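Local atomic coordinates of DUF3194 domain-containing protein (Thermococcus onnurineus, PDB entry 3UEB), a protein that is of unknown function, an archaeal alpha and beta protein of the UPF0440 family. Residues Ser5-Ser19 / Arg58-Val72. Numbering follows the deposited sequence.
Sequences SSGKRVIHIGLPELS and REETLDLEIEVYLEV
The carboxylate of Glu65 lies over one face of the His12 imidazole, the two planes 23° apart and Glu65 OE1 3.3 Å from His12 NE2. Both belong to antiparallel strands, 6-14 and 63-71, whose backbones bond in pairs from Gly7 with Leu70 to Ile13 with Leu64. On the same polar face Lys8 bends at chi2 and chi3, which brings NZ to Glu67 OE1 (2.9 Å) in a salt bridge made from above the carboxylate plane. Its CG meets the edge of the Tyr69 ring, and CG2 of Val10 rests on the aliphatic part of Glu67; long chains suit a face where charges can pair above the sheet. The other face is mostly apolar (Ile11, Ile13, Leu64, Ile66, Val68): Ile11 and Ile66 run side by side, Ile11 CG1 tight against Ile66 CB at 3.5 Å, because chi1 of 67° sets Ile11 CG1 between its backbone N and carbonyl carbon.

Beyond Gly14, Arg58 ties the type I turn from Leu15 to Leu18 to Asp63. Its planar, multi-donor guanidinium serves a carbonyl and a carboxylate at once: NH1 and NH2 both donate to Leu18 O, in plane, while NE and NH2 grip Asp63 side-on, Arg58 NE to Asp63 OD2 at 2.9 Å. Asp63 suits as a double acceptor: Leu15 N, on the anti side of OD1, and Arg58 NH2 come from opposite faces of its plane. A leucine in place of Arg58 would probably leave the buried Asp63 without its counter-charge and the turn less firmly anchored.

The strands are neighbours in an antiparallel sheet of order 1-3-2, not a hairpin: helix 20-41 and strand 49-56, which bonds to the other side of 63-71, intervene in sequence. Ile11 packs on Tyr92 of helix 80-104, Arg9 leads away from strand 63-71 to Asp85 there, and Leu15 wedges between that helix and helix 20-41.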
loop_
_atom_site.group_PDB
_atom_site.type_symbol
_atom_site.label_atom_id
_atom_site.label_comp_id
_atom_site.label_asym_id
_atom_site.label_seq_id
_atom_site.Cartn_x
_atom_site.Cartn_y
_atom_site.Cartn_z
ATOM N N SER A 5 -11.697 -6.606 18.570
ATOM C CA SER A 5 -11.976 -6.941 17.181
ATOM C C SER A 5 -11.033 -6.267 16.182
ATOM O O SER A 5 -11.100 -6.536 14.979
ATOM C CB SER A 5 -13.431 -6.603 16.845
ATOM O OG SER A 5 -14.323 -7.425 17.586
ATOM N N SER A 6 -10.146 -5.409 16.678
ATOM C CA SER A 6 -9.209 -4.712 15.800
ATOM C C SER A 6 -7.864 -4.384 16.446
ATOM O O SER A 6 -7.729 -4.316 17.671
ATOM C CB SER A 6 -9.825 -3.413 15.293
ATOM O OG SER A 6 -9.742 -2.421 16.296
ATOM N N GLY A 7 -6.875 -4.167 15.592
ATOM C CA GLY A 7 -5.546 -3.840 16.057
ATOM C C GLY A 7 -4.929 -2.811 15.137
ATOM O O GLY A 7 -5.247 -2.741 13.942
ATOM N N LYS A 8 -4.040 -2.007 15.707
ATOM C CA LYS A 8 -3.355 -0.960 14.972
ATOM C C LYS A 8 -1.867 -1.093 15.260
ATOM O O LYS A 8 -1.469 -1.478 16.364
ATOM C CB LYS A 8 -3.864 0.403 15.429
ATOM C CG LYS A 8 -4.315 1.306 14.296
ATOM C CD LYS A 8 -3.188 2.191 13.776
ATOM C CE LYS A 8 -2.812 3.253 14.804
ATOM N NZ LYS A 8 -1.863 4.264 14.250
ATOM N N ARG A 9 -1.047 -0.777 14.265
ATOM C CA ARG A 9 0.392 -0.872 14.425
ATOM C C ARG A 9 1.102 0.099 13.489
ATOM O O ARG A 9 0.784 0.168 12.299
ATOM C CB ARG A 9 0.842 -2.303 14.129
ATOM C CG ARG A 9 2.296 -2.571 14.417
ATOM C CD ARG A 9 2.617 -2.319 15.879
ATOM N NE ARG A 9 3.914 -2.883 16.243
ATOM C CZ ARG A 9 4.160 -4.186 16.334
ATOM N NH1 ARG A 9 5.374 -4.609 16.668
ATOM N NH2 ARG A 9 3.190 -5.065 16.104
ATOM N N VAL A 10 2.054 0.852 14.033
ATOM C CA VAL A 10 2.821 1.808 13.239
ATOM C C VAL A 10 4.305 1.540 13.415
ATOM O O VAL A 10 4.811 1.549 14.537
ATOM C CB VAL A 10 2.549 3.259 13.672
ATOM C CG1 VAL A 10 3.505 4.202 12.952
ATOM C CG2 VAL A 10 1.114 3.629 13.367
ATOM N N ILE A 11 5.004 1.303 12.311
ATOM C CA ILE A 11 6.432 1.042 12.387
ATOM C C ILE A 11 7.231 2.042 11.556
ATOM O O ILE A 11 6.839 2.413 10.446
ATOM C CB ILE A 11 6.762 -0.402 11.938
ATOM C CG1 ILE A 11 6.484 -0.579 10.448
ATOM C CG2 ILE A 11 5.917 -1.397 12.737
ATOM C CD1 ILE A 11 6.765 -1.984 9.937
ATOM N N HIS A 12 8.346 2.490 12.123
ATOM C CA HIS A 12 9.229 3.447 11.473
ATOM C C HIS A 12 10.504 2.741 11.055
ATOM O O HIS A 12 11.120 2.029 11.847
ATOM C CB HIS A 12 9.545 4.598 12.432
ATOM C CG HIS A 12 8.382 5.508 12.684
ATOM N ND1 HIS A 12 8.445 6.574 13.555
ATOM C CD2 HIS A 12 7.137 5.532 12.150
ATOM C CE1 HIS A 12 7.289 7.218 13.546
ATOM N NE2 HIS A 12 6.479 6.605 12.701
ATOM N N ILE A 13 10.902 2.936 9.804
ATOM C CA ILE A 13 12.094 2.279 9.290
ATOM C C ILE A 13 13.076 3.219 8.588
ATOM O O ILE A 13 12.692 4.017 7.724
ATOM C CB ILE A 13 11.702 1.154 8.306
ATOM C CG1 ILE A 13 10.772 0.151 9.000
ATOM C CG2 ILE A 13 12.948 0.441 7.803
ATOM C CD1 ILE A 13 10.293 -0.990 8.096
ATOM N N GLY A 14 14.345 3.120 8.973
ATOM C CA GLY A 14 15.378 3.926 8.350
ATOM C C GLY A 14 16.164 3.041 7.399
ATOM O O GLY A 14 16.563 1.943 7.781
ATOM N N LEU A 15 16.378 3.500 6.166
ATOM C CA LEU A 15 17.121 2.727 5.160
ATOM C C LEU A 15 18.127 3.625 4.419
ATOM O O LEU A 15 18.022 3.839 3.209
ATOM C CB LEU A 15 16.137 2.103 4.163
ATOM C CG LEU A 15 15.088 1.165 4.783
ATOM C CD1 LEU A 15 13.930 0.963 3.820
ATOM C CD2 LEU A 15 15.733 -0.163 5.147
ATOM N N PRO A 16 19.134 4.132 5.143
ATOM C CA PRO A 16 20.193 5.018 4.641
ATOM C C PRO A 16 21.060 4.550 3.474
ATOM O O PRO A 16 21.588 5.375 2.728
ATOM C CB PRO A 16 21.025 5.299 5.895
ATOM C CG PRO A 16 20.902 4.028 6.667
ATOM C CD PRO A 16 19.423 3.716 6.529
ATOM N N GLU A 17 21.214 3.241 3.304
ATOM C CA GLU A 17 22.055 2.731 2.227
ATOM C C GLU A 17 21.290 2.552 0.927
ATOM O O GLU A 17 21.871 2.193 -0.099
ATOM C CB GLU A 17 22.695 1.408 2.656
ATOM C CG GLU A 17 23.176 1.435 4.097
ATOM C CD GLU A 17 23.802 0.130 4.553
ATOM O OE1 GLU A 17 23.344 -0.951 4.108
ATOM O OE2 GLU A 17 24.744 0.192 5.379
ATOM N N LEU A 18 19.989 2.826 0.960
ATOM C CA LEU A 18 19.156 2.689 -0.231
ATOM C C LEU A 18 18.830 4.023 -0.907
ATOM O O LEU A 18 18.698 5.054 -0.249
ATOM C CB LEU A 18 17.840 1.983 0.117
ATOM C CG LEU A 18 17.891 0.586 0.739
ATOM C CD1 LEU A 18 16.482 0.009 0.777
ATOM C CD2 LEU A 18 18.804 -0.323 -0.078
ATOM N N SER A 19 18.712 3.988 -2.230
ATOM C CA SER A 19 18.357 5.171 -3.010
ATOM C C SER A 19 16.853 5.335 -2.815
ATOM O O SER A 19 16.174 4.376 -2.444
ATOM C CB SER A 19 18.647 4.931 -4.493
ATOM O OG SER A 19 17.858 3.855 -4.984
ATOM N N ARG A 58 11.991 10.619 2.792
ATOM C CA ARG A 58 13.362 10.655 3.282
ATOM C C ARG A 58 13.770 11.954 3.982
ATOM O O ARG A 58 14.603 11.942 4.882
ATOM C CB ARG A 58 14.332 10.369 2.131
ATOM C CG ARG A 58 15.796 10.613 2.490
ATOM C CD ARG A 58 16.727 9.717 1.684
ATOM N NE ARG A 58 16.603 8.313 2.073
ATOM C CZ ARG A 58 17.203 7.310 1.440
ATOM N NH1 ARG A 58 17.968 7.553 0.381
ATOM N NH2 ARG A 58 17.058 6.063 1.874
ATOM N N GLU A 59 13.180 13.075 3.590
ATOM C CA GLU A 59 13.555 14.339 4.203
ATOM C C GLU A 59 12.921 14.706 5.539
ATOM O O GLU A 59 13.470 15.529 6.267
ATOM C CB GLU A 59 13.352 15.478 3.209
ATOM C CG GLU A 59 14.427 15.501 2.131
ATOM C CD GLU A 59 14.959 16.892 1.874
ATOM O OE1 GLU A 59 14.208 17.711 1.303
ATOM O OE2 GLU A 59 16.122 17.168 2.251
ATOM N N GLU A 60 11.789 14.096 5.884
ATOM C CA GLU A 60 11.137 14.427 7.152
ATOM C C GLU A 60 10.918 13.247 8.100
ATOM O O GLU A 60 10.423 13.431 9.211
ATOM C CB GLU A 60 9.796 15.124 6.879
ATOM C CG GLU A 60 9.912 16.437 6.102
ATOM C CD GLU A 60 8.562 16.962 5.623
ATOM O OE1 GLU A 60 7.900 16.278 4.811
ATOM O OE2 GLU A 60 8.156 18.061 6.058
ATOM N N THR A 61 11.279 12.040 7.675
ATOM C CA THR A 61 11.108 10.858 8.527
ATOM C C THR A 61 12.358 9.981 8.453
ATOM O O THR A 61 13.341 10.344 7.804
ATOM C CB THR A 61 9.882 9.985 8.087
ATOM O OG1 THR A 61 10.200 9.256 6.895
ATOM C CG2 THR A 61 8.673 10.851 7.816
ATOM N N LEU A 62 12.320 8.831 9.116
ATOM C CA LEU A 62 13.446 7.913 9.076
ATOM C C LEU A 62 13.639 7.445 7.634
ATOM O O LEU A 62 14.744 7.086 7.237
ATOM C CB LEU A 62 13.187 6.710 9.988
ATOM C CG LEU A 62 13.861 6.747 11.365
ATOM C CD1 LEU A 62 13.410 7.975 12.140
ATOM C CD2 LEU A 62 13.521 5.474 12.128
ATOM N N ASP A 63 12.548 7.461 6.868
ATOM C CA ASP A 63 12.532 7.065 5.457
ATOM C C ASP A 63 11.210 6.420 5.100
ATOM O O ASP A 63 10.472 6.911 4.241
ATOM C CB ASP A 63 13.644 6.061 5.127
ATOM C CG ASP A 63 14.932 6.735 4.696
ATOM O OD1 ASP A 63 15.958 6.026 4.600
ATOM O OD2 ASP A 63 14.913 7.961 4.447
ATOM N N LEU A 64 10.924 5.307 5.765
ATOM C CA LEU A 64 9.712 4.565 5.507
ATOM C C LEU A 64 8.881 4.382 6.760
ATOM O O LEU A 64 9.405 4.135 7.848
ATOM C CB LEU A 64 10.065 3.197 4.913
ATOM C CG LEU A 64 8.930 2.194 4.672
ATOM C CD1 LEU A 64 7.943 2.729 3.621
ATOM C CD2 LEU A 64 9.537 0.883 4.207
ATOM N N GLU A 65 7.575 4.526 6.599
ATOM C CA GLU A 65 6.656 4.342 7.699
ATOM C C GLU A 65 5.568 3.418 7.193
ATOM O O GLU A 65 5.069 3.577 6.079
ATOM C CB GLU A 65 6.073 5.680 8.167
ATOM C CG GLU A 65 7.137 6.638 8.710
ATOM C CD GLU A 65 6.570 7.735 9.602
ATOM O OE1 GLU A 65 7.367 8.531 10.148
ATOM O OE2 GLU A 65 5.330 7.802 9.763
ATOM N N ILE A 66 5.234 2.421 7.999
ATOM C CA ILE A 66 4.207 1.463 7.621
ATOM C C ILE A 66 3.147 1.459 8.698
ATOM O O ILE A 66 3.455 1.338 9.881
ATOM C CB ILE A 66 4.774 0.044 7.499
ATOM C CG1 ILE A 66 5.771 -0.031 6.343
ATOM C CG2 ILE A 66 3.641 -0.948 7.320
ATOM C CD1 ILE A 66 5.164 0.244 4.980
ATOM N N GLU A 67 1.898 1.593 8.288
ATOM C CA GLU A 67 0.814 1.601 9.243
ATOM C C GLU A 67 -0.142 0.468 8.915
ATOM O O GLU A 67 -0.603 0.342 7.780
ATOM C CB GLU A 67 0.099 2.947 9.200
ATOM C CG GLU A 67 -0.917 3.130 10.306
ATOM C CD GLU A 67 -1.246 4.592 10.544
ATOM O OE1 GLU A 67 -2.141 4.865 11.376
ATOM O OE2 GLU A 67 -0.603 5.461 9.902
ATOM N N VAL A 68 -0.426 -0.361 9.914
ATOM C CA VAL A 68 -1.324 -1.493 9.730
ATOM C C VAL A 68 -2.571 -1.357 10.596
ATOM O O VAL A 68 -2.482 -0.997 11.774
ATOM C CB VAL A 68 -0.641 -2.834 10.114
ATOM C CG1 VAL A 68 -1.488 -4.004 9.629
ATOM C CG2 VAL A 68 0.755 -2.902 9.539
ATOM N N TYR A 69 -3.730 -1.626 10.006
ATOM C CA TYR A 69 -4.985 -1.594 10.737
ATOM C C TYR A 69 -5.741 -2.840 10.299
ATOM O O TYR A 69 -5.903 -3.092 9.107
ATOM C CB TYR A 69 -5.817 -0.346 10.416
ATOM C CG TYR A 69 -7.199 -0.400 11.042
ATOM C CD1 TYR A 69 -7.386 -0.125 12.397
ATOM C CD2 TYR A 69 -8.309 -0.800 10.297
ATOM C CE1 TYR A 69 -8.641 -0.250 12.990
ATOM C CE2 TYR A 69 -9.566 -0.929 10.884
ATOM C CZ TYR A 69 -9.724 -0.652 12.228
ATOM O OH TYR A 69 -10.964 -0.766 12.817
ATOM N N LEU A 70 -6.197 -3.624 11.269
ATOM C CA LEU A 70 -6.902 -4.859 10.961
ATOM C C LEU A 70 -8.096 -5.029 11.868
ATOM O O LEU A 70 -8.004 -4.817 13.074
ATOM C CB LEU A 70 -5.961 -6.061 11.115
ATOM C CG LEU A 70 -6.564 -7.455 10.907
ATOM C CD1 LEU A 70 -7.280 -7.516 9.555
ATOM C CD2 LEU A 70 -5.456 -8.504 10.968
ATOM N N GLU A 71 -9.212 -5.427 11.272
ATOM C CA GLU A 71 -10.443 -5.620 12.010
ATOM C C GLU A 71 -11.115 -6.924 11.590
ATOM O O GLU A 71 -11.197 -7.239 10.402
ATOM C CB GLU A 71 -11.376 -4.442 11.731
ATOM C CG GLU A 71 -12.496 -4.253 12.732
ATOM C CD GLU A 71 -13.436 -3.137 12.331
ATOM O OE1 GLU A 71 -12.949 -2.086 11.862
ATOM O OE2 GLU A 71 -14.662 -3.306 12.490
ATOM N N VAL A 72 -11.580 -7.689 12.570
ATOM C CA VAL A 72 -12.284 -8.935 12.285
ATOM C C VAL A 72 -13.695 -8.778 12.860
ATOM O O VAL A 72 -13.931 -7.888 13.676
ATOM C CB VAL A 72 -11.586 -10.159 12.945
ATOM C CG1 VAL A 72 -10.158 -10.274 12.447
ATOM C CG2 VAL A 72 -11.615 -10.031 14.459
#